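Thioesterase superfamily (Jannaschia sp., PDB 2OAF) probably hydrolyses acyl-CoA-type thioesters and assembles as a tetramer in the crystal. Local coordinates at the interface of chains A and B and the interface of chains A and C. Sequence-based numbering; all coordinates share one arbitrary frame. Chains: chain A/B/C, Thioesterase superfamily.

Contact 1: the interface of chains A and B. Residues chain A 19, 48, 60; chain B 22, 24-25.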
ATOM      1  N   HIS A  19      -0.315   4.725  19.512  1.00 31.19           N
ATOM      2  CA  HIS A  19       0.077   5.344  18.260  1.00 31.22           C
ATOM      3  C   HIS A  19      -1.175   5.683  17.463  1.00 31.72           C
ATOM      4  O   HIS A  19      -1.995   4.797  17.192  1.00 30.94           O
ATOM      5  CB  HIS A  19       0.979   4.402  17.443  1.00 31.58           C
ATOM      6  CG  HIS A  19       1.275   4.899  16.060  1.00 33.20           C
ATOM      7  ND1 HIS A  19       2.090   5.981  15.820  1.00 31.17           N
ATOM      8  CD2 HIS A  19       0.859   4.466  14.842  1.00 33.18           C
ATOM      9  CE1 HIS A  19       2.145   6.210  14.521  1.00 38.38           C
ATOM     10  NE2 HIS A  19       1.410   5.303  13.903  1.00 33.56           N
ATOM     11  N   ASP A  48       6.218  -0.349  15.225  1.00 29.45           N
ATOM     12  CA  ASP A  48       7.392   0.452  14.878  0.50 29.42           C
ATOM     13  C   ASP A  48       7.429   1.729  15.717  1.00 29.69           C
ATOM     14  O   ASP A  48       8.494   2.102  16.206  1.00 28.71           O
ATOM     15  CB  ASP A  48       7.434   0.797  13.387  0.50 29.43           C
ATOM     16  CG  ASP A  48       8.570   1.773  13.034  0.50 28.16           C
ATOM     17  OD1 ASP A  48       8.387   3.002  13.233  0.50 19.90           O
ATOM     18  OD2 ASP A  48       9.634   1.301  12.558  0.50 28.26           O
ATOM     19  N   TRP A  60      12.049   0.508  13.625  1.00 29.63           N
ATOM     20  CA  TRP A  60      12.763  -0.631  13.072  1.00 30.48           C
ATOM     21  C   TRP A  60      13.930  -0.252  12.206  1.00 31.30           C
ATOM     22  O   TRP A  60      14.935  -0.948  12.194  1.00 32.71           O
ATOM     23  CB  TRP A  60      11.847  -1.536  12.233  1.00 34.56           C
ATOM     24  CG  TRP A  60      10.965  -2.409  13.018  1.00 38.58           C
ATOM     25  CD1 TRP A  60      11.289  -3.133  14.138  1.00 46.46           C
ATOM     26  CD2 TRP A  60       9.596  -2.697  12.736  1.00 43.31           C
ATOM     27  NE1 TRP A  60      10.185  -3.854  14.574  1.00 47.91           N
ATOM     28  CE2 TRP A  60       9.133  -3.590  13.739  1.00 43.33           C
ATOM     29  CE3 TRP A  60       8.705  -2.270  11.749  1.00 37.99           C
ATOM     30  CZ2 TRP A  60       7.831  -4.061  13.769  1.00 45.13           C
ATOM     31  CZ3 TRP A  60       7.429  -2.746  11.771  1.00 45.43           C
ATOM     32  CH2 TRP A  60       6.990  -3.631  12.773  1.00 40.76           C
TER
ATOM     33  N   ARG B  22       4.299   9.829   9.384  1.00 36.26           N
ATOM     34  CA  ARG B  22       5.339   9.020   9.983  1.00 39.01           C
ATOM     35  C   ARG B  22       5.796   7.958   8.971  1.00 38.20           C
ATOM     36  O   ARG B  22       5.005   7.111   8.520  1.00 42.59           O
ATOM     37  CB  ARG B  22       4.891   8.398  11.306  1.00 43.50           C
ATOM     38  CG  ARG B  22       6.072   7.820  12.103  1.00 48.38           C
ATOM     39  CD  ARG B  22       5.679   7.472  13.506  1.00 63.71           C
ATOM     40  NE  ARG B  22       5.535   8.654  14.351  1.00 69.71           N
ATOM     41  CZ  ARG B  22       6.344   8.991  15.357  1.00 75.43           C
ATOM     42  NH1 ARG B  22       7.390   8.233  15.690  1.00 80.34           N
ATOM     43  NH2 ARG B  22       6.095  10.102  16.050  1.00 72.65           N
ATOM     44  N   THR B  24       8.063   4.781   7.912  1.00 28.59           N
ATOM     45  CA  THR B  24       8.654   3.671   8.590  1.00 28.33           C
ATOM     46  C   THR B  24       9.425   2.735   7.683  1.00 28.72           C
ATOM     47  O   THR B  24       9.454   2.875   6.443  1.00 26.61           O
ATOM     48  CB  THR B  24       7.573   2.844   9.294  1.00 31.59           C
ATOM     49  OG1 THR B  24       6.748   2.245   8.313  1.00 33.89           O
ATOM     50  CG2 THR B  24       6.732   3.701  10.252  1.00 36.12           C
ATOM     51  N   TRP B  25      10.059   1.778   8.346  1.00 28.03           N
ATOM     52  CA  TRP B  25      10.741   0.659   7.728  1.00 29.95           C
ATOM     53  C   TRP B  25      10.005   0.077   6.558  1.00 27.68           C
ATOM     54  O   TRP B  25      10.606  -0.076   5.490  1.00 28.88           O
ATOM     55  CB  TRP B  25      10.982  -0.409   8.800  1.00 30.21           C
ATOM     56  CG  TRP B  25      11.507  -1.688   8.364  1.00 28.28           C
ATOM     57  CD1 TRP B  25      10.788  -2.842   8.197  1.00 29.79           C
ATOM     58  CD2 TRP B  25      12.870  -2.032   8.124  1.00 23.18           C
ATOM     59  NE1 TRP B  25      11.619  -3.864   7.831  1.00 30.88           N
ATOM     60  CE2 TRP B  25      12.903  -3.401   7.793  1.00 22.05           C
ATOM     61  CE3 TRP B  25      14.067  -1.325   8.162  1.00 28.20           C
ATOM     62  CZ2 TRP B  25      14.080  -4.065   7.492  1.00 26.59           C
ATOM     63  CZ3 TRP B  25      15.223  -1.971   7.841  1.00 26.18           C
ATOM     64  CH2 TRP B  25      15.228  -3.339   7.530  1.00 31.38           C
TER
HETATM   65  O   HOH W   1      11.149   2.563  11.059  1.00 27.75           O
HETATM   66  O   HOH W   2       8.336   5.564  14.284  1.00 49.60           O
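A:Asp48 and B:Thr24 run antiparallel, side by side, in a methyl-to-carboxylate van der Waals contact. The methyl CG2 of B:Thr24 lies 3.5 Å from carboxylate oxygen OD1 of A:Asp48; a chi1 of 67° sends this methyl anti to its carbonyl carbon and toward the aspartate. The apolar contact beside them is between A:Trp60 and B:Trp25, whose side chains cross near a right angle and meet through their CB atoms at 3.7 Å. At the other end A:His19 CE1 touches CD of the poorly ordered B:Arg22, a contact best read as loose.

Two waters link the chains here. One, 2.8 Å from A:Asp48 OD1, approaches NH1 of B:Arg22, a tentative link given the disorder of that arginine; the other joins A:Asp48 OD2 to the backbone N of B:Trp25, 3.0 Å from that nitrogen. An aspartate suits this place because each oxygen can accept from a different direction. Within chain A, OD2 also takes a hydrogen bond from A:Trp60 N (2.8 Å), which arrives from above the carboxylate plane and ties two helices together.

In the fold, strand 17-21, helix 39-54 and the start of helix 59-65 face the loop and 3-10 turn 25-27 of the partner.

Contact 2: the interface of chains A and C. Residues chain A 29, 35; chain C 25-26.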
ATOM      1  N   ASP A  29     -12.324   0.563   1.046  1.00 28.73           N
ATOM      2  CA  ASP A  29     -12.770  -0.189  -0.097  1.00 27.71           C
ATOM      3  C   ASP A  29     -14.209   0.217  -0.443  1.00 27.91           C
ATOM      4  O   ASP A  29     -14.800   1.096   0.211  1.00 29.21           O
ATOM      5  CB  ASP A  29     -12.613  -1.680   0.159  1.00 29.10           C
ATOM      6  CG  ASP A  29     -13.502  -2.202   1.290  1.00 34.89           C
ATOM      7  OD1 ASP A  29     -14.509  -1.544   1.627  1.00 28.20           O
ATOM      8  OD2 ASP A  29     -13.178  -3.291   1.824  1.00 37.86           O
ATOM      9  N   TYR A  35     -10.011  -1.207   4.046  1.00 28.94           N
ATOM     10  CA  TYR A  35      -9.746  -2.509   3.483  1.00 28.77           C
ATOM     11  C   TYR A  35      -8.918  -3.355   4.474  1.00 32.09           C
ATOM     12  O   TYR A  35      -7.894  -2.898   5.011  1.00 29.35           O
ATOM     13  CB  TYR A  35      -8.944  -2.346   2.200  1.00 29.85           C
ATOM     14  CG  TYR A  35      -8.557  -3.633   1.497  1.00 26.17           C
ATOM     15  CD1 TYR A  35      -9.512  -4.614   1.226  1.00 28.95           C
ATOM     16  CD2 TYR A  35      -7.263  -3.840   1.026  1.00 28.80           C
ATOM     17  CE1 TYR A  35      -9.180  -5.798   0.531  1.00 30.42           C
ATOM     18  CE2 TYR A  35      -6.922  -5.022   0.328  1.00 35.62           C
ATOM     19  CZ  TYR A  35      -7.891  -5.997   0.096  1.00 32.18           C
ATOM     20  OH  TYR A  35      -7.582  -7.170  -0.588  1.00 31.07           O
TER
ATOM     21  N   TRP C  25     -10.756  -5.372  -6.115  1.00 27.70           N
ATOM     22  CA  TRP C  25     -11.530  -4.745  -5.072  1.00 29.45           C
ATOM     23  C   TRP C  25     -10.682  -3.904  -4.116  1.00 27.84           C
ATOM     24  O   TRP C  25     -11.016  -2.778  -3.778  1.00 29.93           O
ATOM     25  CB  TRP C  25     -12.256  -5.857  -4.322  1.00 28.07           C
ATOM     26  CG  TRP C  25     -12.847  -5.497  -3.032  1.00 26.86           C
ATOM     27  CD1 TRP C  25     -12.269  -5.635  -1.793  1.00 30.07           C
ATOM     28  CD2 TRP C  25     -14.156  -4.982  -2.805  1.00 26.09           C
ATOM     29  NE1 TRP C  25     -13.140  -5.213  -0.819  1.00 25.57           N
ATOM     30  CE2 TRP C  25     -14.304  -4.809  -1.413  1.00 23.60           C
ATOM     31  CE3 TRP C  25     -15.228  -4.656  -3.638  1.00 28.71           C
ATOM     32  CZ2 TRP C  25     -15.472  -4.323  -0.847  1.00 26.95           C
ATOM     33  CZ3 TRP C  25     -16.378  -4.182  -3.073  1.00 29.16           C
ATOM     34  CH2 TRP C  25     -16.492  -4.010  -1.688  1.00 28.21           C
ATOM     35  N   GLY C  26      -9.586  -4.486  -3.663  1.00 29.74           N
ATOM     36  CA  GLY C  26      -8.741  -3.868  -2.650  1.00 30.94           C
ATOM     37  C   GLY C  26      -7.986  -2.631  -3.111  1.00 30.69           C
ATOM     38  O   GLY C  26      -7.514  -1.813  -2.296  1.00 31.08           O
TER
HETATM   39  O   HOH W   3      -8.821  -7.327  -3.346  1.00 38.50           O
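C:Gly26, held in the 3-10 turn 25-27 with phi -69° and psi -19°, turns its CA squarely onto the aromatic ring of A:Tyr35, which belongs to a loop. The CA lies 3.6 Å from the ring centroid, over the middle of one face, in a CH-pi contact. Glycine suits this spot because its CA bears no side chain, and the backbone can come down directly on the flat ring. On the tyrosine, CG stands anti to the backbone N (chi1 179°), which extends the ring toward chain C. The phenol adds a polar link at its far end: OH lies 3.0 Å from a water that is also within 3.0 Å of the C:Gly26 backbone N. A leucine in place of A:Tyr35 would probably cost the glycine its aromatic platform and leave the bridging water without its phenol partner.

Next to this pair the indole of C:Trp25 passes A:Tyr35 with CD1 3.9 Å from CE1 of the tyrosine. The NE1 and CZ2 side of the indole then runs obliquely beneath the carboxylate of A:Asp29, an aspartate in the D-C-D-P sequence that by family resemblance may be catalytic. The two planes are far from parallel, and the carboxylate carbon CG of the aspartate packs 3.6 Å from the indole CZ2. A weak, poorly aligned hydrogen bond joins indole NE1 of C:Trp25 to OD2 of A:Asp29 at 3.3 Å.

Contact 3: the interface of chains A and C. Residues chain A 28-30; chain C 28-30.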
ATOM      1  N   CYS A  28      -9.882   2.989   2.228  1.00 27.94           N
ATOM      2  CA  CYS A  28     -11.208   2.340   2.254  1.00 26.61           C
ATOM      3  C   CYS A  28     -11.598   1.676   0.939  1.00 29.29           C
ATOM      4  O   CYS A  28     -11.260   2.155  -0.139  1.00 30.79           O
ATOM      5  CB  CYS A  28     -12.296   3.356   2.638  1.00 29.96           C
ATOM      6  SG  CYS A  28     -12.108   4.117   4.290  1.00 32.55           S
ATOM      7  N   ASP A  29     -12.324   0.563   1.046  1.00 28.73           N
ATOM      8  CA  ASP A  29     -12.770  -0.189  -0.097  1.00 27.71           C
ATOM      9  C   ASP A  29     -14.209   0.217  -0.443  1.00 27.91           C
ATOM     10  O   ASP A  29     -14.800   1.096   0.211  1.00 29.21           O
ATOM     11  CB  ASP A  29     -12.613  -1.680   0.159  1.00 29.10           C
ATOM     12  CG  ASP A  29     -13.502  -2.202   1.290  1.00 34.89           C
ATOM     13  OD1 ASP A  29     -14.509  -1.544   1.627  1.00 28.20           O
ATOM     14  OD2 ASP A  29     -13.178  -3.291   1.824  1.00 37.86           O
ATOM     15  N   PRO A  30     -14.755  -0.341  -1.520  1.00 27.15           N
ATOM     16  CA  PRO A  30     -16.116   0.094  -1.875  1.00 29.35           C
ATOM     17  C   PRO A  30     -17.230  -0.168  -0.860  1.00 28.45           C
ATOM     18  O   PRO A  30     -18.317   0.345  -1.060  1.00 29.79           O
ATOM     19  CB  PRO A  30     -16.373  -0.629  -3.197  1.00 30.02           C
ATOM     20  CG  PRO A  30     -15.008  -0.787  -3.768  1.00 29.29           C
ATOM     21  CD  PRO A  30     -14.186  -1.197  -2.573  1.00 29.98           C
TER
ATOM     22  N   CYS C  28      -9.561  -0.432  -4.888  1.00 27.12           N
ATOM     23  CA  CYS C  28     -10.623   0.561  -5.117  1.00 27.01           C
ATOM     24  C   CYS C  28     -11.049   1.312  -3.893  1.00 28.81           C
ATOM     25  O   CYS C  28     -11.048   0.772  -2.798  1.00 30.81           O
ATOM     26  CB  CYS C  28     -11.875  -0.111  -5.697  1.00 27.29           C
ATOM     27  SG  CYS C  28     -11.554  -0.863  -7.339  1.00 32.66           S
ATOM     28  N   ASP C  29     -11.474   2.559  -4.103  1.00 29.40           N
ATOM     29  CA  ASP C  29     -11.992   3.406  -3.039  1.00 27.77           C
ATOM     30  C   ASP C  29     -13.510   3.360  -2.974  1.00 27.29           C
ATOM     31  O   ASP C  29     -14.156   2.616  -3.726  1.00 28.53           O
ATOM     32  CB  ASP C  29     -11.442   4.836  -3.196  1.00 30.01           C
ATOM     33  CG  ASP C  29     -11.850   5.507  -4.484  1.00 32.51           C
ATOM     34  OD1 ASP C  29     -12.908   5.168  -5.078  1.00 33.12           O
ATOM     35  OD2 ASP C  29     -11.082   6.392  -4.887  1.00 37.48           O
ATOM     36  N   PRO C  30     -14.106   4.058  -2.006  1.00 26.25           N
ATOM     37  CA  PRO C  30     -15.553   4.030  -2.016  1.00 28.39           C
ATOM     38  C   PRO C  30     -16.313   4.590  -3.234  1.00 28.31           C
ATOM     39  O   PRO C  30     -17.506   4.394  -3.310  1.00 29.41           O
ATOM     40  CB  PRO C  30     -15.913   4.783  -0.749  1.00 25.40           C
ATOM     41  CG  PRO C  30     -14.754   4.633   0.128  1.00 25.78           C
ATOM     42  CD  PRO C  30     -13.594   4.742  -0.811  1.00 23.47           C
TER
HETATM   43  O   HOH W   4     -19.182   2.352  -2.389  1.00 36.83           O
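Carbon contacts come first: A:Cys28 and C:Pro30 touch, and by the two-fold symmetry so do C:Cys28 and A:Pro30. In each pair the proline CG packs against the cysteine CB, with A:Cys28 CB 3.7 Å from C:Pro30 CG. With chi1 near -61° in A:Cys28, SG stands anti to the carbonyl carbon, and the contact falls to CB rather than to the thiol. Proline suits the place, since its closed ring is compact and apolar and keeps the loop stiff where the chains pass closely. The two prolines also meet each other across the two-fold axis, CA of A:Pro30 lying 4.0 Å from CA of C:Pro30.

Backbone carbonyls make the second group. A:Asp29 O lies 3.5 Å from C:Pro30 CG, and C:Asp29 O stands at the same distance from A:Pro30 CG. The carbonyl O of A:Cys28 also approaches the CA of C:Asp29. Both aspartate carboxylates point away from this loop-to-loop patch. The carbonyl oxygens of A:Cys28 and C:Cys28 come within 3.0 Å; since both can only accept, this is a clash and carries no bonding.

A water bridges the proline carbonyls, 2.6 Å from A:Pro30 O and 2.8 Å from C:Pro30 O.

In the fold, both segments are loop just after the 3-10 turn 25-27, and they meet each other across the two-fold axis relating chains A and C.

Contact 4: the interface of chains A and B. Residues chain A 60-61, 64-65; chain B 25.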
ATOM      1  N   TRP A  60      12.049   0.508  13.625  1.00 29.63           N
ATOM      2  CA  TRP A  60      12.763  -0.631  13.072  1.00 30.48           C
ATOM      3  C   TRP A  60      13.930  -0.252  12.206  1.00 31.30           C
ATOM      4  O   TRP A  60      14.935  -0.948  12.194  1.00 32.71           O
ATOM      5  CB  TRP A  60      11.847  -1.536  12.233  1.00 34.56           C
ATOM      6  CG  TRP A  60      10.965  -2.409  13.018  1.00 38.58           C
ATOM      7  CD1 TRP A  60      11.289  -3.133  14.138  1.00 46.46           C
ATOM      8  CD2 TRP A  60       9.596  -2.697  12.736  1.00 43.31           C
ATOM      9  NE1 TRP A  60      10.185  -3.854  14.574  1.00 47.91           N
ATOM     10  CE2 TRP A  60       9.133  -3.590  13.739  1.00 43.33           C
ATOM     11  CE3 TRP A  60       8.705  -2.270  11.749  1.00 37.99           C
ATOM     12  CZ2 TRP A  60       7.831  -4.061  13.769  1.00 45.13           C
ATOM     13  CZ3 TRP A  60       7.429  -2.746  11.771  1.00 45.43           C
ATOM     14  CH2 TRP A  60       6.990  -3.631  12.773  1.00 40.76           C
ATOM     15  N   TYR A  61      13.810   0.842  11.462  1.00 30.64           N
ATOM     16  CA  TYR A  61      14.883   1.289  10.584  1.00 31.06           C
ATOM     17  C   TYR A  61      16.149   1.554  11.383  1.00 31.50           C
ATOM     18  O   TYR A  61      17.237   1.090  11.037  1.00 31.14           O
ATOM     19  CB  TYR A  61      14.401   2.541   9.853  1.00 30.01           C
ATOM     20  CG  TYR A  61      15.265   3.097   8.778  1.00 29.07           C
ATOM     21  CD1 TYR A  61      16.230   4.051   9.058  1.00 29.64           C
ATOM     22  CD2 TYR A  61      15.045   2.758   7.455  1.00 29.16           C
ATOM     23  CE1 TYR A  61      16.993   4.623   8.038  1.00 27.68           C
ATOM     24  CE2 TYR A  61      15.805   3.303   6.436  1.00 25.93           C
ATOM     25  CZ  TYR A  61      16.758   4.245   6.728  1.00 27.93           C
ATOM     26  OH  TYR A  61      17.472   4.767   5.711  1.00 27.91           O
ATOM     27  N   GLU A  64      17.368  -1.981  13.034  1.00 32.80           N
ATOM     28  CA  GLU A  64      18.066  -2.823  12.039  0.70 33.18           C
ATOM     29  C   GLU A  64      19.358  -2.211  11.534  1.00 33.39           C
ATOM     30  O   GLU A  64      20.432  -2.825  11.582  1.00 32.32           O
ATOM     31  CB  GLU A  64      17.173  -3.039  10.808  0.70 33.87           C
ATOM     32  CG  GLU A  64      15.905  -3.851  11.053  0.70 40.75           C
ATOM     33  CD  GLU A  64      15.918  -5.238  10.398  0.70 38.96           C
ATOM     34  OE1 GLU A  64      16.917  -5.594   9.734  0.70 43.13           O
ATOM     35  OE2 GLU A  64      14.898  -5.957  10.547  0.70 43.16           O
ATOM     36  N   LEU A  65      19.245  -0.997  11.012  1.00 32.36           N
ATOM     37  CA  LEU A  65      20.375  -0.384  10.284  1.00 33.56           C
ATOM     38  C   LEU A  65      21.428   0.219  11.204  1.00 33.91           C
ATOM     39  O   LEU A  65      22.598   0.257  10.832  1.00 32.26           O
ATOM     40  CB  LEU A  65      19.889   0.663   9.263  1.00 34.19           C
ATOM     41  CG  LEU A  65      18.916   0.146   8.183  1.00 35.24           C
ATOM     42  CD1 LEU A  65      18.346   1.261   7.360  1.00 38.53           C
ATOM     43  CD2 LEU A  65      19.625  -0.869   7.292  1.00 40.53           C
TER
ATOM     44  N   TRP B  25      10.059   1.778   8.346  1.00 28.03           N
ATOM     45  CA  TRP B  25      10.741   0.659   7.728  1.00 29.95           C
ATOM     46  C   TRP B  25      10.005   0.077   6.558  1.00 27.68           C
ATOM     47  O   TRP B  25      10.606  -0.076   5.490  1.00 28.88           O
ATOM     48  CB  TRP B  25      10.982  -0.409   8.800  1.00 30.21           C
ATOM     49  CG  TRP B  25      11.507  -1.688   8.364  1.00 28.28           C
ATOM     50  CD1 TRP B  25      10.788  -2.842   8.197  1.00 29.79           C
ATOM     51  CD2 TRP B  25      12.870  -2.032   8.124  1.00 23.18           C
ATOM     52  NE1 TRP B  25      11.619  -3.864   7.831  1.00 30.88           N
ATOM     53  CE2 TRP B  25      12.903  -3.401   7.793  1.00 22.05           C
ATOM     54  CE3 TRP B  25      14.067  -1.325   8.162  1.00 28.20           C
ATOM     55  CZ2 TRP B  25      14.080  -4.065   7.492  1.00 26.59           C
ATOM     56  CZ3 TRP B  25      15.223  -1.971   7.841  1.00 26.18           C
ATOM     57  CH2 TRP B  25      15.228  -3.339   7.530  1.00 31.38           C
TER
HETATM   58  O   HOH W   5      11.149   2.563  11.059  1.00 27.75           O
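B:Trp25 lays one face of its indole against the helix 59-65 of A:Tyr61 and A:Glu64, and hides 97 Å² in doing so. A broad, flat, apolar ring suits this task, for it can cover several helix residues at once. With CG anti to the backbone N (chi1 173°), the indole extends away from its own turn onto chain A. Its six-membered ring lies under A:Glu64, its five-membered part near A:Trp60.

A:Glu64 contributes its whole side chain. CG rides 3.6 Å above the indole plane, toward the rim, in a CH-pi contact. A bend at chi2 (-111°) then carries the carboxylate along the ring, nearly parallel to it at 20°, and its carbon CD comes 3.5 Å from CH2 of B:Trp25. Glutamate suits the place through its long aliphatic stem and the flat carboxylate lying over the ring.

The backbone of A:Tyr61 lies beside the indole on the CE3 side, raised above its plane, with CA 3.7 Å from CE3 of B:Trp25. The amide N of A:Tyr61 is 3.2 Å from the water that also serves B:Trp25 N. Behind, the methyl CD1 of A:Leu65 sits over the centre of the tyrosine ring and probably steadies it.

Replacing B:Trp25 with an alanine would probably open a gap beneath helix 59-65 and strip the A:Glu64 stem of its aromatic support.

In the fold, the short helix 59-65 of chain A rests on the 3-10 turn 25-27 of chain B.

Contacts 1 and 4 are neighbours on the A-B interface, about 9 Å apart between the centres of their C-alpha atoms, and share A:Trp60 and B:Trp25. Contacts 2 and 3, about 5 Å apart, lie on the A-C interface and share A:Asp29. The two groups are separated by about 23 to 31 Å. B:Trp25 and C:Trp25, copies of one residue of the 3-10 turn 25-27, serve one in each group: the first against helix 59-65 of chain A, the second near A:Asp29. One turn thus appears to help build both interfaces of the deposited tetramer, and the second interface may help shape the surroundings of a probable catalytic aspartate.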